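Local coordinates for Mab-21 domain-containing protein (Tribolium castaneum, PDB 7LT2), which senses double-stranded RNA in the cytoplasm and, as a nucleotidyltransferase, makes the cyclic dinucleotide 2',3'-cGAMP from ATP and GTP in insect innate immunity, at residues N102-L107 with D117-F122. Sequence-based numbering, arbitrary orientation.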
loop_
_atom_site.group_PDB
_atom_site.type_symbol
_atom_site.label_atom_id
_atom_site.label_comp_id
_atom_site.label_asym_id
_atom_site.label_seq_id
_atom_site.Cartn_x
_atom_site.Cartn_y
_atom_site.Cartn_z
ATOM N N ASN A 102 15.784 -18.065 20.521
ATOM C CA ASN A 102 16.464 -17.734 21.772
ATOM C C ASN A 102 15.685 -16.674 22.554
ATOM O O ASN A 102 16.271 -15.762 23.144
ATOM C CB ASN A 102 17.897 -17.256 21.512
ATOM C CG ASN A 102 18.737 -17.180 22.785
ATOM O OD1 ASN A 102 18.663 -18.054 23.644
ATOM N ND2 ASN A 102 19.528 -16.116 22.912
ATOM N N LEU A 103 14.356 -16.787 22.583
ATOM C CA LEU A 103 13.581 -15.825 23.365
ATOM C C LEU A 103 13.923 -15.913 24.848
ATOM O O LEU A 103 14.020 -14.886 25.527
ATOM C CB LEU A 103 12.078 -16.030 23.156
ATOM C CG LEU A 103 11.222 -15.031 23.947
ATOM C CD1 LEU A 103 11.631 -13.604 23.623
ATOM C CD2 LEU A 103 9.728 -15.231 23.691
ATOM N N ASP A 104 14.104 -17.129 25.368
ATOM C CA ASP A 104 14.425 -17.277 26.786
ATOM C C ASP A 104 15.720 -16.558 27.141
ATOM O O ASP A 104 15.805 -15.902 28.183
ATOM C CB ASP A 104 14.524 -18.752 27.156
ATOM C CG ASP A 104 13.176 -19.441 27.180
ATOM O OD1 ASP A 104 12.148 -18.756 26.999
ATOM O OD2 ASP A 104 13.149 -20.671 27.384
ATOM N N GLY A 105 16.744 -16.684 26.299
ATOM C CA GLY A 105 17.992 -15.990 26.567
ATOM C C GLY A 105 17.841 -14.485 26.556
ATOM O O GLY A 105 18.502 -13.787 27.325
ATOM N N TRP A 106 16.967 -13.966 25.688
ATOM C CA TRP A 106 16.684 -12.536 25.697
ATOM C C TRP A 106 15.957 -12.129 26.974
ATOM O O TRP A 106 16.243 -11.072 27.546
ATOM C CB TRP A 106 15.868 -12.162 24.455
ATOM C CG TRP A 106 15.389 -10.741 24.451
ATOM C CD1 TRP A 106 14.091 -10.312 24.452
ATOM C CD2 TRP A 106 16.202 -9.562 24.465
ATOM N NE1 TRP A 106 14.049 -8.940 24.454
ATOM C CE2 TRP A 106 15.332 -8.455 24.466
ATOM C CE3 TRP A 106 17.582 -9.336 24.467
ATOM C CZ2 TRP A 106 15.796 -7.140 24.470
ATOM C CZ3 TRP A 106 18.041 -8.029 24.474
ATOM C CH2 TRP A 106 17.149 -6.948 24.470
ATOM N N LEU A 107 15.009 -12.953 27.436
ATOM C CA LEU A 107 14.286 -12.618 28.659
ATOM C C LEU A 107 15.217 -12.564 29.862
ATOM O O LEU A 107 14.950 -11.823 30.816
ATOM C CB LEU A 107 13.154 -13.621 28.893
ATOM C CG LEU A 107 12.093 -13.699 27.789
ATOM C CD1 LEU A 107 11.047 -14.764 28.113
ATOM C CD2 LEU A 107 11.440 -12.343 27.569
ATOM N N ASP A 117 5.804 -10.585 28.604
ATOM C CA ASP A 117 4.572 -11.113 28.039
ATOM C C ASP A 117 4.625 -11.259 26.521
ATOM O O ASP A 117 3.583 -11.511 25.907
ATOM C CB ASP A 117 3.381 -10.229 28.436
ATOM C CG ASP A 117 3.039 -10.320 29.922
ATOM O OD1 ASP A 117 3.386 -11.329 30.571
ATOM O OD2 ASP A 117 2.407 -9.376 30.441
ATOM N N PHE A 118 5.803 -11.123 25.902
ATOM C CA PHE A 118 5.881 -11.205 24.444
ATOM C C PHE A 118 5.403 -12.563 23.936
ATOM O O PHE A 118 4.625 -12.640 22.979
ATOM C CB PHE A 118 7.308 -10.924 23.958
ATOM C CG PHE A 118 7.443 -10.917 22.454
ATOM C CD1 PHE A 118 7.207 -9.756 21.736
ATOM C CD2 PHE A 118 7.794 -12.067 21.763
ATOM C CE1 PHE A 118 7.314 -9.739 20.351
ATOM C CE2 PHE A 118 7.901 -12.058 20.376
ATOM C CZ PHE A 118 7.660 -10.891 19.671
ATOM N N ARG A 119 5.864 -13.647 24.563
ATOM C CA ARG A 119 5.458 -14.979 24.128
ATOM C C ARG A 119 3.943 -15.150 24.207
ATOM O O ARG A 119 3.305 -15.584 23.240
ATOM C CB ARG A 119 6.177 -16.042 24.969
ATOM C CG ARG A 119 5.819 -17.465 24.594
ATOM C CD ARG A 119 6.655 -18.487 25.364
ATOM N NE ARG A 119 7.980 -18.681 24.782
ATOM C CZ ARG A 119 9.124 -18.587 25.450
ATOM N NH1 ARG A 119 9.153 -18.290 26.739
ATOM N NH2 ARG A 119 10.267 -18.820 24.814
ATOM N N LYS A 120 3.347 -14.803 25.354
ATOM C CA LYS A 120 1.899 -14.931 25.514
ATOM C C LYS A 120 1.149 -14.140 24.456
ATOM O O LYS A 120 0.114 -14.592 23.951
ATOM C CB LYS A 120 1.454 -14.435 26.891
ATOM C CG LYS A 120 1.886 -15.224 28.090
ATOM C CD LYS A 120 1.196 -14.627 29.313
ATOM C CE LYS A 120 2.101 -14.617 30.514
ATOM N NZ LYS A 120 3.319 -13.824 30.234
ATOM N N LYS A 121 1.634 -12.940 24.137
ATOM C CA LYS A 121 0.868 -12.018 23.304
ATOM C C LYS A 121 1.050 -12.266 21.814
ATOM O O LYS A 121 0.141 -11.960 21.035
ATOM C CB LYS A 121 1.250 -10.566 23.614
ATOM C CG LYS A 121 0.924 -10.098 25.023
ATOM C CD LYS A 121 -0.554 -10.204 25.329
ATOM C CE LYS A 121 -0.865 -9.656 26.715
ATOM N NZ LYS A 121 -0.445 -8.236 26.857
ATOM N N PHE A 122 2.197 -12.805 21.390
ATOM C CA PHE A 122 2.531 -12.856 19.973
ATOM C C PHE A 122 2.794 -14.242 19.402
ATOM O O PHE A 122 2.689 -14.403 18.180
ATOM C CB PHE A 122 3.779 -12.007 19.676
ATOM C CG PHE A 122 3.581 -10.534 19.832
ATOM C CD1 PHE A 122 3.817 -9.914 21.049
ATOM C CD2 PHE A 122 3.202 -9.754 18.749
ATOM C CE1 PHE A 122 3.662 -8.542 21.188
ATOM C CE2 PHE A 122 3.043 -8.387 18.883
ATOM C CZ PHE A 122 3.273 -7.781 20.106
#
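Arg119 reaches from helix 118-122 to Asp104 on helix 103-107 and closes a salt bridge on a single carboxylate oxygen. Arg119 NH1 and NH2 both donate to Asp104 OD1, at 3.0 Å and 2.9 Å. OD1 lies at the guanidinium edge, almost in its plane. The carboxylate itself is turned 86° from that plane; NH1 meets OD1 nearly along its C-O bond, and NH2 approaches from above the carboxylate plane. Both bonds are bent, as expected when two nitrogens of one group share one acceptor. The Arg119 chain is extended through CD and bends at chi3. Its NE forms a further salt bridge with Asp127, so the guanidinium has two acidic partners, Asp104 at NH1 and NH2 and Asp127 at NE.

The apolar part of the contact centres on Leu103. Its CB points toward helix 118-122 and CG stands anti to the backbone N (chi1 -179°); CD2 lies over one guanidinium face, off-centre, 3.8 Å from Arg119 CZ. The same methyl lies 3.9 Å from Arg119 CB and meets the edge of the Phe118 ring, 4.2 Å from CD2 of Phe118. Leu107 adds a looser touch, its CD1 lying 4.2 Å from Arg119 NH1. Phe118 also packs on Leu49 of helix 44-49, and Leu103 also touches Leu123.

The axes of the two short helical segments approach to 12.4 Å within the nucleotidyltransferase domain, away from the catalytic and nucleotide-binding residues, and side chains bridge the gap between them. Leucine on one guanidinium face and carboxylates at its nitrogens combine an apolar patch with a salt bridge: buried Leu103 and Phe118 form the apolar side, while exposed Asp104 probably balances, together with Asp127, the positive charge of Arg119 at the margin.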